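Local coordinates for Lmo0740 protein (Listeria monocytogenes, PDB 4RFA) that probably acts as a Crp-family transcription activator, pairing a cyclic nucleotide-binding-type domain with a C-terminal DNA-binding domain, at residues A[14-19]-A[105-110]; A[20-25]-A[115-120]; A[59-64]-A[186-191]; A[156-161]-A[207-212]; A[196-201]-A[211-216]. All coordinates share one frame; numbering follows the deposited sequence.

Interaction 1 of 5, residues A[14-19]-A[105-110]; sequences TVLGYL and MLYKID
Leu16 and Leu19, one turn apart on helix 11-20, meet Tyr107 and Ile109, two residues of one side of strand 103-110. The inner end is the more deeply buried. There Leu19 and Ile109 reach toward each other tip to tip, with Leu19 CD1 4.0 Å from Ile109 CD1. Leu19 also rests on Ile117 of helix 111-120. At the outer end Leu16 and Tyr107 are partly exposed, whereas Leu19 and Ile109 are buried. Leu16 lays CD2 over one face of the Tyr107 ring in a CH-pi contact, 4.3 Å from the ring centroid and 17° off its normal. The methyl is shifted toward the rim, and its nearest ring atom is CD2 of Tyr107, at 4.1 Å. The Leu16 CD1 branch comes near Tyr107 CE2 at 4.2 Å. Tyr107 holds CG beside its backbone N (chi1 -78°), and with chi2 at -83° the ring turns one face to Leu16. Lys108 leaves the strand on its other side and touches Ser49 and Phe51. The contact is wholly apolar. The helix is held to the beta domain here by shape and burial, without a directional bond across the two segments.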
# COMPACT_ATOMS: atom_id res chain seq x y z
N THR A 14 19.82 15.61 5.16
CA THR A 14 20.07 15.86 6.58
C THR A 14 20.22 14.54 7.31
O THR A 14 21.10 14.39 8.16
CB THR A 14 18.91 16.66 7.19
OG1 THR A 14 18.45 17.64 6.23
CG2 THR A 14 19.35 17.36 8.48
N VAL A 15 19.38 13.56 6.96
CA VAL A 15 19.44 12.22 7.55
C VAL A 15 20.78 11.53 7.27
O VAL A 15 21.41 11.01 8.19
CB VAL A 15 18.33 11.30 7.01
CG1 VAL A 15 18.56 9.87 7.50
CG2 VAL A 15 16.93 11.81 7.43
N LEU A 16 21.19 11.51 6.01
CA LEU A 16 22.48 10.92 5.62
C LEU A 16 23.63 11.56 6.36
O LEU A 16 24.51 10.87 6.88
CB LEU A 16 22.70 11.07 4.12
CG LEU A 16 21.76 10.20 3.29
CD1 LEU A 16 21.85 10.64 1.83
CD2 LEU A 16 22.06 8.72 3.46
N GLY A 17 23.59 12.88 6.43
CA GLY A 17 24.51 13.65 7.26
C GLY A 17 24.43 13.29 8.74
O GLY A 17 25.44 13.26 9.42
N TYR A 18 23.23 13.04 9.25
CA TYR A 18 23.10 12.58 10.63
C TYR A 18 23.78 11.22 10.81
O TYR A 18 24.51 10.99 11.81
CB TYR A 18 21.63 12.49 11.06
CG TYR A 18 21.17 13.66 11.90
CD1 TYR A 18 21.72 13.89 13.16
CD2 TYR A 18 20.16 14.52 11.45
CE1 TYR A 18 21.29 14.94 13.96
CE2 TYR A 18 19.73 15.59 12.24
CZ TYR A 18 20.30 15.79 13.49
OH TYR A 18 19.89 16.83 14.29
N LEU A 19 23.59 10.36 9.81
CA LEU A 19 24.11 9.00 9.85
C LEU A 19 25.63 9.02 10.04
O LEU A 19 26.14 8.26 10.85
CB LEU A 19 23.68 8.18 8.63
CG LEU A 19 22.15 7.99 8.44
CD1 LEU A 19 21.79 6.85 7.51
CD2 LEU A 19 21.46 7.77 9.76
N MSE A 105 20.88 5.27 -7.88
CA MSE A 105 21.76 5.15 -6.72
C MSE A 105 20.93 4.98 -5.51
O MSE A 105 19.97 5.71 -5.33
CB MSE A 105 22.53 6.42 -6.40
CG MSE A 105 23.32 6.40 -5.06
SE MSE A 105 24.46 8.02 -5.06
CE MSE A 105 25.58 7.59 -6.64
N LEU A 106 21.32 4.07 -4.65
CA LEU A 106 20.66 3.95 -3.36
C LEU A 106 21.62 3.71 -2.24
O LEU A 106 22.78 3.38 -2.46
CB LEU A 106 19.63 2.82 -3.42
CG LEU A 106 20.12 1.41 -3.68
CD1 LEU A 106 20.84 0.84 -2.47
CD2 LEU A 106 18.94 0.52 -4.02
N TYR A 107 21.10 3.85 -1.02
CA TYR A 107 21.84 3.50 0.18
C TYR A 107 21.24 2.28 0.85
O TYR A 107 20.06 2.17 1.02
CB TYR A 107 21.89 4.71 1.14
CG TYR A 107 22.94 5.71 0.70
CD1 TYR A 107 24.27 5.55 1.02
CD2 TYR A 107 22.59 6.76 -0.13
CE1 TYR A 107 25.23 6.45 0.58
CE2 TYR A 107 23.54 7.67 -0.58
CZ TYR A 107 24.84 7.52 -0.22
OH TYR A 107 25.74 8.43 -0.71
N LYS A 108 22.07 1.31 1.20
CA LYS A 108 21.59 0.18 1.98
C LYS A 108 21.94 0.47 3.41
O LYS A 108 23.12 0.63 3.71
CB LYS A 108 22.29 -1.10 1.52
CG LYS A 108 21.91 -2.34 2.31
CD LYS A 108 22.65 -3.54 1.77
CE LYS A 108 22.44 -4.77 2.65
NZ LYS A 108 23.44 -5.80 2.32
N ILE A 109 20.95 0.50 4.28
CA ILE A 109 21.17 0.78 5.68
C ILE A 109 20.72 -0.33 6.61
O ILE A 109 19.56 -0.72 6.61
CB ILE A 109 20.43 2.05 6.11
CG1 ILE A 109 20.78 3.21 5.21
CG2 ILE A 109 20.82 2.36 7.53
CD1 ILE A 109 19.76 4.30 5.17
N ASP A 110 21.63 -0.80 7.44
CA ASP A 110 21.31 -1.87 8.34
C ASP A 110 20.15 -1.38 9.18
O ASP A 110 20.15 -0.27 9.68
CB ASP A 110 22.53 -2.28 9.17
CG ASP A 110 22.16 -3.17 10.34
OD1 ASP A 110 21.47 -2.67 11.27
OD2 ASP A 110 22.53 -4.36 10.29

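Interaction 2 of 5, residues A[20-25]-A[115-120]; sequences KEFPDY and LNILSI
Phe22, whose ring packs on Ile117 and Ile120, also has its backbone O bonded to Tyr25 N, at 3.0 Å, within its own segment. This closes a type I beta turn from Phe22 to Tyr25, between helices 11-20 and 25-28. The Phe22 side chain points toward helix 111-120. Ile117 takes the main part of the packing. Its CG2 methyl comes within 3.4 Å of Phe22 CE2, a close approach, and lies 3.7 Å from Phe22 CD2. The CG1 branch of Ile117 stands between its backbone N and carbonyl carbon (chi1 55°). CG2 therefore lies beside the backbone N, and this is the branch that meets the ring. The Ile117 CD1 end is only grazed, at 4.2 Å from Phe22 CE2. Ile120, one turn on, adds a looser touch from the exposed side, with CG2 4.3 Å from Phe22 CZ. Both methyls approach the ring obliquely. The contact thus grows more open from Ile117, which is buried, to Ile120. Segment 115-120 is a weakly bonded, kinked part of helix 111-120. The same helix meets the second subunit, where Asn116 O and Ser119 OG bond reciprocally with Ser119 OG and Asn116 O of that chain. Toward the interior, Ile117 rests on Leu19 of helix 11-20.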
# COMPACT_ATOMS: atom_id res chain seq x y z
N LYS A 20 26.31 9.92 9.33
CA LYS A 20 27.78 9.98 9.31
C LYS A 20 28.43 10.38 10.63
O LYS A 20 29.60 10.09 10.83
CB LYS A 20 28.26 10.94 8.22
CG LYS A 20 27.98 10.44 6.80
CD LYS A 20 28.31 11.51 5.75
CE LYS A 20 27.95 11.09 4.33
NZ LYS A 20 28.58 11.97 3.30
N GLU A 21 27.67 11.04 11.51
CA GLU A 21 28.14 11.35 12.86
C GLU A 21 28.48 10.11 13.70
O GLU A 21 29.30 10.20 14.58
CB GLU A 21 27.06 12.09 13.66
CG GLU A 21 26.55 13.39 13.06
CD GLU A 21 25.43 13.99 13.89
OE1 GLU A 21 24.59 13.23 14.46
OE2 GLU A 21 25.38 15.22 13.96
N PHE A 22 27.82 8.97 13.45
CA PHE A 22 28.01 7.80 14.31
C PHE A 22 29.19 6.95 13.87
O PHE A 22 29.31 6.66 12.68
CB PHE A 22 26.73 6.98 14.38
CG PHE A 22 25.55 7.80 14.80
CD1 PHE A 22 25.68 8.76 15.82
CD2 PHE A 22 24.31 7.65 14.18
CE1 PHE A 22 24.60 9.54 16.21
CE2 PHE A 22 23.23 8.42 14.57
CZ PHE A 22 23.37 9.36 15.59
N PRO A 23 30.05 6.53 14.84
CA PRO A 23 31.26 5.78 14.54
C PRO A 23 31.02 4.54 13.71
O PRO A 23 31.87 4.18 12.93
CB PRO A 23 31.81 5.40 15.92
CG PRO A 23 31.23 6.40 16.86
CD PRO A 23 29.89 6.74 16.30
N ASP A 24 29.85 3.91 13.84
CA ASP A 24 29.53 2.68 13.08
C ASP A 24 28.90 2.91 11.68
O ASP A 24 28.28 2.01 11.11
CB ASP A 24 28.65 1.78 13.94
CG ASP A 24 29.37 1.26 15.19
OD1 ASP A 24 30.62 1.19 15.19
OD2 ASP A 24 28.69 0.94 16.18
N TYR A 25 29.05 4.12 11.13
CA TYR A 25 28.45 4.49 9.84
C TYR A 25 28.80 3.56 8.67
O TYR A 25 27.91 3.03 8.02
CB TYR A 25 28.83 5.93 9.47
CG TYR A 25 28.31 6.33 8.12
CD1 TYR A 25 26.97 6.70 7.94
CD2 TYR A 25 29.14 6.29 6.99
CE1 TYR A 25 26.49 7.05 6.69
CE2 TYR A 25 28.67 6.62 5.73
CZ TYR A 25 27.36 7.00 5.58
OH TYR A 25 26.90 7.36 4.34
N LEU A 115 16.99 1.59 13.03
CA LEU A 115 15.96 1.49 14.10
C LEU A 115 16.41 1.97 15.47
O LEU A 115 15.58 2.14 16.38
CB LEU A 115 15.42 0.05 14.23
N ASN A 116 17.72 2.17 15.64
CA ASN A 116 18.27 2.69 16.90
C ASN A 116 18.44 4.20 16.92
O ASN A 116 18.42 4.82 17.98
CB ASN A 116 19.63 2.06 17.19
CG ASN A 116 19.51 0.75 17.93
OD1 ASN A 116 18.65 0.59 18.79
ND2 ASN A 116 20.39 -0.20 17.61
N ILE A 117 18.63 4.80 15.75
CA ILE A 117 19.02 6.21 15.71
C ILE A 117 17.81 7.09 15.46
O ILE A 117 17.94 8.29 15.19
CB ILE A 117 20.13 6.44 14.68
CG1 ILE A 117 19.73 5.93 13.31
CG2 ILE A 117 21.37 5.68 15.11
CD1 ILE A 117 20.88 5.82 12.34
N LEU A 118 16.63 6.51 15.62
CA LEU A 118 15.40 7.23 15.40
C LEU A 118 15.16 8.16 16.58
O LEU A 118 15.17 9.39 16.43
CB LEU A 118 14.24 6.24 15.21
CG LEU A 118 14.47 5.26 14.04
CD1 LEU A 118 13.26 4.37 13.76
CD2 LEU A 118 14.88 6.02 12.79
N SER A 119 15.00 7.56 17.76
CA SER A 119 14.79 8.31 18.99
C SER A 119 15.83 9.41 19.08
O SER A 119 15.50 10.57 19.32
CB SER A 119 14.90 7.38 20.20
OG SER A 119 14.54 6.05 19.87
N ILE A 120 17.08 9.04 18.84
CA ILE A 120 18.22 9.93 19.07
C ILE A 120 18.19 11.21 18.22
O ILE A 120 18.64 12.27 18.67
CB ILE A 120 19.55 9.19 18.80
CG1 ILE A 120 19.74 8.04 19.80
CG2 ILE A 120 20.74 10.14 18.87
CD1 ILE A 120 20.56 6.89 19.27

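Interaction 3 of 5, residues A[59-64]-A[186-191]; sequences AVELED and LARYCR
Glu61 on strand 58-62 and Arg188 on helix 183-189 are the nearest residues of the two backbones, with CA atoms 8.9 Å apart. The strand stays extended through Leu62. The helix closes in a Schellman motif, with Arg191 at positive phi. At this spacing the long side chains must bridge the gap. Arg188 points toward the strand and bends at its third torsion (chi3 65°), which brings NH2 round to the carboxylate. Glu61 leaves its strand obliquely, and its extended chain carries the carboxylate nearer. Arg188 NH2 gives a weak hydrogen bond to Glu61 OE2 at 3.2 Å, with an N-H...O angle of 130°, as part of a salt bridge. The carboxylate lies at the edge of the guanidinium, near its plane. The planes stand 85° apart and one nitrogen, NH2, does the meeting, so this is not a two-pronged pair. Each group has another partner. Glu61 OE2 has its stronger bond with Thr98 OG1, and Arg188 has its own, through NE, with Asn70 O. The bond with Thr98 and the nearby guanidinium would probably favour the charged form of the buried carboxylate, while Asn70 O helps hold the arginine. The bridge links the beta domain to the probable helix-turn-helix. Strand 58-62 lies between strands 72-76 and 95-99, while helix 183-189 packs on helices 150-165 and 194-206.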
# COMPACT_ATOMS: atom_id res chain seq x y z
N ALA A 59 10.95 0.25 -11.53
CA ALA A 59 9.58 -0.28 -11.60
C ALA A 59 9.48 -1.59 -10.92
O ALA A 59 10.33 -2.46 -11.11
CB ALA A 59 9.16 -0.46 -13.06
N VAL A 60 8.42 -1.75 -10.14
CA VAL A 60 8.09 -3.03 -9.54
C VAL A 60 7.09 -3.77 -10.49
O VAL A 60 6.00 -3.28 -10.78
CB VAL A 60 7.44 -2.82 -8.16
CG1 VAL A 60 7.22 -4.12 -7.45
CG2 VAL A 60 8.28 -1.87 -7.30
N GLU A 61 7.44 -4.97 -10.91
CA GLU A 61 6.65 -5.73 -11.88
C GLU A 61 5.80 -6.83 -11.28
O GLU A 61 6.27 -7.57 -10.43
CB GLU A 61 7.60 -6.41 -12.86
CG GLU A 61 8.64 -5.46 -13.46
CD GLU A 61 9.33 -6.04 -14.69
OE1 GLU A 61 9.04 -7.21 -15.03
OE2 GLU A 61 10.16 -5.32 -15.30
N LEU A 62 4.56 -6.97 -11.77
CA LEU A 62 3.72 -8.14 -11.45
C LEU A 62 4.19 -9.36 -12.25
O LEU A 62 4.00 -9.44 -13.48
CB LEU A 62 2.23 -7.85 -11.72
CG LEU A 62 1.27 -9.07 -11.59
CD1 LEU A 62 1.55 -9.91 -10.35
CD2 LEU A 62 -0.18 -8.63 -11.61
N GLU A 63 4.78 -10.33 -11.54
CA GLU A 63 5.33 -11.52 -12.19
C GLU A 63 4.20 -12.40 -12.72
O GLU A 63 3.33 -12.85 -11.96
CB GLU A 63 6.23 -12.29 -11.22
CG GLU A 63 7.50 -11.53 -10.84
CD GLU A 63 8.44 -11.32 -12.01
OE1 GLU A 63 8.38 -12.11 -12.98
OE2 GLU A 63 9.25 -10.37 -11.97
N ASP A 64 4.20 -12.62 -14.04
CA ASP A 64 3.20 -13.47 -14.68
C ASP A 64 3.89 -14.13 -15.84
O ASP A 64 4.00 -13.54 -16.93
CB ASP A 64 2.01 -12.63 -15.19
CG ASP A 64 0.86 -13.48 -15.76
OD1 ASP A 64 1.02 -14.69 -16.02
OD2 ASP A 64 -0.22 -12.93 -15.96
N LEU A 186 3.85 2.96 -20.38
CA LEU A 186 2.54 3.43 -20.02
C LEU A 186 1.57 2.31 -20.09
O LEU A 186 0.76 2.17 -19.20
CB LEU A 186 2.09 4.61 -20.90
CG LEU A 186 0.82 5.35 -20.51
CD1 LEU A 186 1.00 5.96 -19.14
CD2 LEU A 186 0.57 6.43 -21.55
N ALA A 187 1.64 1.50 -21.15
CA ALA A 187 0.76 0.38 -21.28
C ALA A 187 0.89 -0.64 -20.16
O ALA A 187 -0.11 -1.24 -19.70
CB ALA A 187 0.96 -0.32 -22.59
N ARG A 188 2.13 -0.91 -19.77
CA ARG A 188 2.39 -1.85 -18.71
C ARG A 188 1.85 -1.32 -17.39
O ARG A 188 1.29 -2.10 -16.61
CB ARG A 188 3.86 -2.19 -18.61
CG ARG A 188 4.35 -2.91 -19.87
CD ARG A 188 5.85 -2.93 -19.94
NE ARG A 188 6.40 -3.70 -18.87
CZ ARG A 188 7.63 -3.55 -18.44
NH1 ARG A 188 8.42 -2.65 -19.03
NH2 ARG A 188 8.06 -4.30 -17.45
N TYR A 189 1.95 -0.00 -17.17
CA TYR A 189 1.47 0.57 -15.91
C TYR A 189 -0.05 0.64 -15.89
O TYR A 189 -0.69 0.55 -14.82
CB TYR A 189 2.12 1.91 -15.71
CG TYR A 189 1.72 2.70 -14.46
CD1 TYR A 189 2.00 2.26 -13.18
CD2 TYR A 189 1.16 3.96 -14.60
CE1 TYR A 189 1.71 3.04 -12.06
CE2 TYR A 189 0.85 4.74 -13.49
CZ TYR A 189 1.12 4.27 -12.23
OH TYR A 189 0.75 5.09 -11.21
N CYS A 190 -0.63 0.83 -17.07
CA CYS A 190 -2.09 0.82 -17.22
C CYS A 190 -2.69 -0.57 -17.32
O CYS A 190 -3.90 -0.70 -17.40
CB CYS A 190 -2.56 1.67 -18.41
SG CYS A 190 -2.18 3.40 -18.16
N ARG A 191 -1.83 -1.57 -17.36
CA ARG A 191 -2.24 -2.95 -17.42
C ARG A 191 -3.23 -3.13 -18.62
O ARG A 191 -4.40 -3.51 -18.48
CB ARG A 191 -2.75 -3.35 -16.01
CG ARG A 191 -1.81 -2.87 -14.84
CD ARG A 191 -2.24 -3.47 -13.50
NE ARG A 191 -1.69 -3.05 -12.16
CZ ARG A 191 -1.04 -1.94 -11.78
NH1 ARG A 191 -0.76 -0.95 -12.61
NH2 ARG A 191 -0.72 -1.83 -10.46

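Interaction 4 of 5, residues A[156-161]-A[207-212]; sequences MALENL and EEFLIN
Part of the core of the probable winged helix-turn-helix domain is formed by Leu158 of helix 150-165, set against Phe209 and Leu210 just after helix 194-206. Glu208 ends that helix in a Schellman motif, and the chain then starts back toward strand 218-220. Phe209 and Leu210 follow directly. Phe209 holds CG opposite its own backbone N (chi1 -173°), which sends the ring toward helix 150-165. Leu158 meets this ring at its edge and not over a face. Its CB lies near the ring plane, 3.8 Å from Phe209 CE2, and its CD1 is 3.9 Å from the same ring atom. That methyl is shared, because Leu158 CD1 also lies 3.9 Å from Leu210 CD1. The Leu210 CD2 branch is a little farther from it, at 4.2 Å. Leu158 and Leu210 cross at about a right angle, and Leu158 CD1 sits between the Phe209 ring edge and Leu210. All three residues are buried. Tyr155 joins the Phe209 ring edge-to-face, and Leu204 touches all three side chains. Phe209 and Ile211 also pair by backbone bonds with Asp220 and Arg218. The contact itself is purely apolar. Its hold comes from close packing of branched and aromatic carbons, while backbone bonds join the returning chain to strand 218-220.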
# COMPACT_ATOMS: atom_id res chain seq x y z
N MSE A 156 -5.99 8.24 -15.03
CA MSE A 156 -5.58 8.13 -13.65
C MSE A 156 -4.11 7.88 -13.61
O MSE A 156 -3.44 8.46 -12.78
CB MSE A 156 -6.25 6.97 -12.88
CG MSE A 156 -7.73 7.29 -12.71
SE MSE A 156 -8.71 5.69 -12.03
CE MSE A 156 -7.87 5.81 -10.27
N ALA A 157 -3.59 6.99 -14.47
CA ALA A 157 -2.14 6.79 -14.54
C ALA A 157 -1.38 8.12 -14.82
O ALA A 157 -0.40 8.45 -14.17
CB ALA A 157 -1.81 5.77 -15.61
N LEU A 158 -1.77 8.82 -15.86
CA LEU A 158 -1.01 9.99 -16.27
C LEU A 158 -1.09 11.05 -15.21
O LEU A 158 -0.12 11.78 -14.99
CB LEU A 158 -1.54 10.53 -17.58
CG LEU A 158 -1.10 9.73 -18.79
CD1 LEU A 158 -1.87 10.17 -20.02
CD2 LEU A 158 0.41 9.81 -19.02
N GLU A 159 -2.20 11.08 -14.48
CA GLU A 159 -2.28 11.97 -13.34
C GLU A 159 -1.40 11.55 -12.16
O GLU A 159 -0.83 12.43 -11.50
CB GLU A 159 -3.74 12.19 -12.88
CG GLU A 159 -3.87 12.73 -11.48
CD GLU A 159 -5.30 12.79 -10.95
OE1 GLU A 159 -6.20 13.33 -11.65
OE2 GLU A 159 -5.53 12.32 -9.81
N ASN A 160 -1.39 10.26 -11.83
CA ASN A 160 -0.58 9.74 -10.75
C ASN A 160 0.89 10.06 -11.07
O ASN A 160 1.68 10.46 -10.22
CB ASN A 160 -0.64 8.20 -10.64
CG ASN A 160 -1.99 7.61 -10.11
OD1 ASN A 160 -2.83 8.28 -9.53
ND2 ASN A 160 -2.13 6.29 -10.26
N LEU A 161 1.28 9.76 -12.29
CA LEU A 161 2.69 10.05 -12.68
C LEU A 161 3.02 11.56 -12.67
O LEU A 161 4.09 11.97 -12.26
CB LEU A 161 2.94 9.49 -14.05
CG LEU A 161 2.83 7.97 -14.06
CD1 LEU A 161 2.93 7.45 -15.48
CD2 LEU A 161 3.92 7.30 -13.24
N GLU A 207 -9.07 15.31 -26.60
CA GLU A 207 -9.72 15.90 -25.45
C GLU A 207 -8.88 16.96 -24.73
O GLU A 207 -9.25 17.44 -23.67
CB GLU A 207 -10.07 14.78 -24.50
CG GLU A 207 -11.05 13.79 -25.12
CD GLU A 207 -11.21 12.54 -24.28
OE1 GLU A 207 -10.45 12.36 -23.29
OE2 GLU A 207 -12.09 11.72 -24.59
N GLU A 208 -7.72 17.28 -25.29
CA GLU A 208 -6.84 18.32 -24.77
C GLU A 208 -6.29 18.03 -23.40
O GLU A 208 -5.81 18.92 -22.72
CB GLU A 208 -7.49 19.69 -24.83
CG GLU A 208 -7.97 20.00 -26.24
CD GLU A 208 -8.32 21.45 -26.48
OE1 GLU A 208 -7.86 22.32 -25.72
OE2 GLU A 208 -9.04 21.72 -27.47
N PHE A 209 -6.27 16.76 -23.01
CA PHE A 209 -5.56 16.35 -21.80
C PHE A 209 -4.05 16.35 -22.03
O PHE A 209 -3.25 16.84 -21.22
CB PHE A 209 -6.01 14.96 -21.38
CG PHE A 209 -5.46 14.52 -20.05
CD1 PHE A 209 -6.01 15.01 -18.87
CD2 PHE A 209 -4.43 13.61 -19.97
CE1 PHE A 209 -5.54 14.59 -17.64
CE2 PHE A 209 -3.93 13.19 -18.73
CZ PHE A 209 -4.48 13.68 -17.57
N LEU A 210 -3.69 15.77 -23.16
CA LEU A 210 -2.30 15.59 -23.57
C LEU A 210 -2.00 16.54 -24.72
O LEU A 210 -2.77 16.63 -25.67
CB LEU A 210 -2.19 14.15 -24.08
CG LEU A 210 -1.16 13.18 -23.54
CD1 LEU A 210 -0.88 13.38 -22.07
CD2 LEU A 210 -1.64 11.80 -23.87
N ILE A 211 -0.87 17.23 -24.68
CA ILE A 211 -0.50 18.12 -25.75
C ILE A 211 -0.12 17.36 -27.01
O ILE A 211 -0.46 17.80 -28.12
CB ILE A 211 0.68 19.02 -25.38
CG1 ILE A 211 0.41 19.80 -24.08
CG2 ILE A 211 1.01 19.93 -26.54
CD1 ILE A 211 -0.83 20.67 -24.06
N ASN A 212 0.64 16.27 -26.85
CA ASN A 212 1.02 15.41 -27.97
C ASN A 212 0.90 13.93 -27.63
O ASN A 212 1.03 13.55 -26.50
CB ASN A 212 2.49 15.67 -28.37
CG ASN A 212 2.76 15.35 -29.84
OD1 ASN A 212 1.85 15.02 -30.61
ND2 ASN A 212 4.01 15.48 -30.26

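Interaction 5 of 5, residues A[196-201]-A[211-216]; sequences NISNLL and INKKSP
Lys213 overlaps Leu201 with the start of its aliphatic chain, CG lying 3.7 Å from Leu201 CB. The chain then runs on along helix 194-206 to Ser198. It starts opposite the backbone N of Lys213 (chi1 -165°), stays extended as far as CE, and turns at its last torsion to bring the ammonium to the helix. Lys213 NZ donates to Ser198 O at 2.7 Å and to Ser198 OG at 2.9 Å. The carbonyl is approached from above, with NZ 57° out of its plane and a C=O...N angle of 115°. Ser198 keeps OG beside its own carbonyl carbon, so one residue offers both oxygens to the same nitrogen. Thr202 OG1 is a third acceptor for Lys213 NZ, and the ammonium is thus gripped by three oxygens. This grip probably offsets the cost of holding the charge against the helix. At the base of the lysine, Leu201 CD1 comes 3.8 Å from Lys213 O. The contact ties helix 194-206, the probable recognition helix, to the loop that leads into strand 218-220. On its inner side Leu201 packs on Leu186 of helix 183-189 and on Leu210, while Leu200 faces helix 150-165.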
# COMPACT_ATOMS: atom_id res chain seq x y z
N ASN A 196 -3.74 -0.65 -27.80
CA ASN A 196 -4.82 0.02 -27.13
C ASN A 196 -4.37 1.35 -26.52
O ASN A 196 -5.04 2.35 -26.64
CB ASN A 196 -5.39 -0.90 -26.06
CG ASN A 196 -6.76 -0.47 -25.63
OD1 ASN A 196 -7.46 0.22 -26.37
ND2 ASN A 196 -7.15 -0.85 -24.43
N ILE A 197 -3.22 1.36 -25.87
CA ILE A 197 -2.66 2.62 -25.39
C ILE A 197 -2.56 3.68 -26.53
O ILE A 197 -2.83 4.87 -26.33
CB ILE A 197 -1.28 2.37 -24.72
CG1 ILE A 197 -1.42 2.18 -23.23
CG2 ILE A 197 -0.30 3.49 -24.95
CD1 ILE A 197 -2.11 3.25 -22.44
N SER A 198 -2.14 3.25 -27.71
CA SER A 198 -1.94 4.19 -28.82
C SER A 198 -3.23 4.89 -29.15
O SER A 198 -3.28 6.10 -29.30
CB SER A 198 -1.43 3.46 -30.06
OG SER A 198 -0.91 4.39 -30.98
N ASN A 199 -4.29 4.10 -29.24
CA ASN A 199 -5.61 4.62 -29.55
C ASN A 199 -6.15 5.54 -28.48
O ASN A 199 -6.72 6.58 -28.78
CB ASN A 199 -6.55 3.46 -29.75
CG ASN A 199 -6.29 2.75 -31.06
OD1 ASN A 199 -5.78 3.35 -31.99
ND2 ASN A 199 -6.59 1.47 -31.12
N LEU A 200 -5.92 5.17 -27.24
CA LEU A 200 -6.30 6.01 -26.12
C LEU A 200 -5.52 7.31 -26.05
O LEU A 200 -6.10 8.32 -25.73
CB LEU A 200 -6.12 5.27 -24.81
CG LEU A 200 -7.01 4.02 -24.69
CD1 LEU A 200 -6.59 3.18 -23.51
CD2 LEU A 200 -8.47 4.43 -24.59
N LEU A 201 -4.21 7.28 -26.29
CA LEU A 201 -3.44 8.49 -26.37
C LEU A 201 -3.99 9.47 -27.41
O LEU A 201 -3.99 10.69 -27.16
CB LEU A 201 -1.95 8.21 -26.66
CG LEU A 201 -1.17 7.52 -25.55
CD1 LEU A 201 0.18 7.07 -26.08
CD2 LEU A 201 -1.00 8.43 -24.36
N ILE A 211 -0.87 17.23 -24.68
CA ILE A 211 -0.50 18.12 -25.75
C ILE A 211 -0.12 17.36 -27.01
O ILE A 211 -0.46 17.80 -28.12
CB ILE A 211 0.68 19.02 -25.38
CG1 ILE A 211 0.41 19.80 -24.08
CG2 ILE A 211 1.01 19.93 -26.54
CD1 ILE A 211 -0.83 20.67 -24.06
N ASN A 212 0.64 16.27 -26.85
CA ASN A 212 1.02 15.41 -27.97
C ASN A 212 0.90 13.93 -27.63
O ASN A 212 1.03 13.55 -26.50
CB ASN A 212 2.49 15.67 -28.37
CG ASN A 212 2.76 15.35 -29.84
OD1 ASN A 212 1.85 15.02 -30.61
ND2 ASN A 212 4.01 15.48 -30.26
N LYS A 213 0.71 13.11 -28.65
CA LYS A 213 0.63 11.67 -28.53
C LYS A 213 2.00 11.00 -28.28
O LYS A 213 2.06 9.84 -27.96
CB LYS A 213 0.06 11.12 -29.83
CG LYS A 213 -0.38 9.69 -29.70
CD LYS A 213 -0.78 9.12 -31.04
CE LYS A 213 -0.80 7.60 -30.90
NZ LYS A 213 -2.02 7.06 -31.52
N LYS A 214 3.05 11.78 -28.36
CA LYS A 214 4.42 11.36 -28.41
C LYS A 214 5.15 11.61 -27.08
O LYS A 214 5.07 12.69 -26.51
CB LYS A 214 5.05 12.26 -29.46
CG LYS A 214 6.32 11.78 -30.07
CD LYS A 214 7.17 12.98 -30.46
CE LYS A 214 8.07 12.64 -31.61
NZ LYS A 214 8.57 11.25 -31.48
N SER A 215 5.95 10.66 -26.61
CA SER A 215 6.72 10.91 -25.39
C SER A 215 7.97 11.75 -25.64
O SER A 215 8.57 11.71 -26.72
CB SER A 215 7.07 9.62 -24.67
OG SER A 215 7.61 8.68 -25.56
N PRO A 216 8.41 12.49 -24.62
CA PRO A 216 7.85 12.54 -23.25
C PRO A 216 6.48 13.20 -23.19
O PRO A 216 6.22 14.19 -23.88
CB PRO A 216 8.88 13.34 -22.44
CG PRO A 216 9.89 13.86 -23.42
CD PRO A 216 9.64 13.28 -24.78

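How the interactions relate
From the N terminus, helix 11-20 and the turn after it open interactions 1 and 2. Strand 103-110 and the following helix 111-120 close them in the same order, so the two loops cross. They touch through Leu19 and Ile117. Interaction 3 opens at 59-64, on strand 58-62 and the loop after it, within both loops, and closes far beyond them at 186-191, tying the beta domain to the DNA-binding domain. Interaction 4 opens at 156-161 before that closure and ends at 207-212, crossing interaction 3. Interaction 5 is a short local loop, opening after interaction 3 closes and sharing Ile211 and Asn212 with interaction 4. Helices 150-165, 183-189 and 194-206 join interactions 3 to 5.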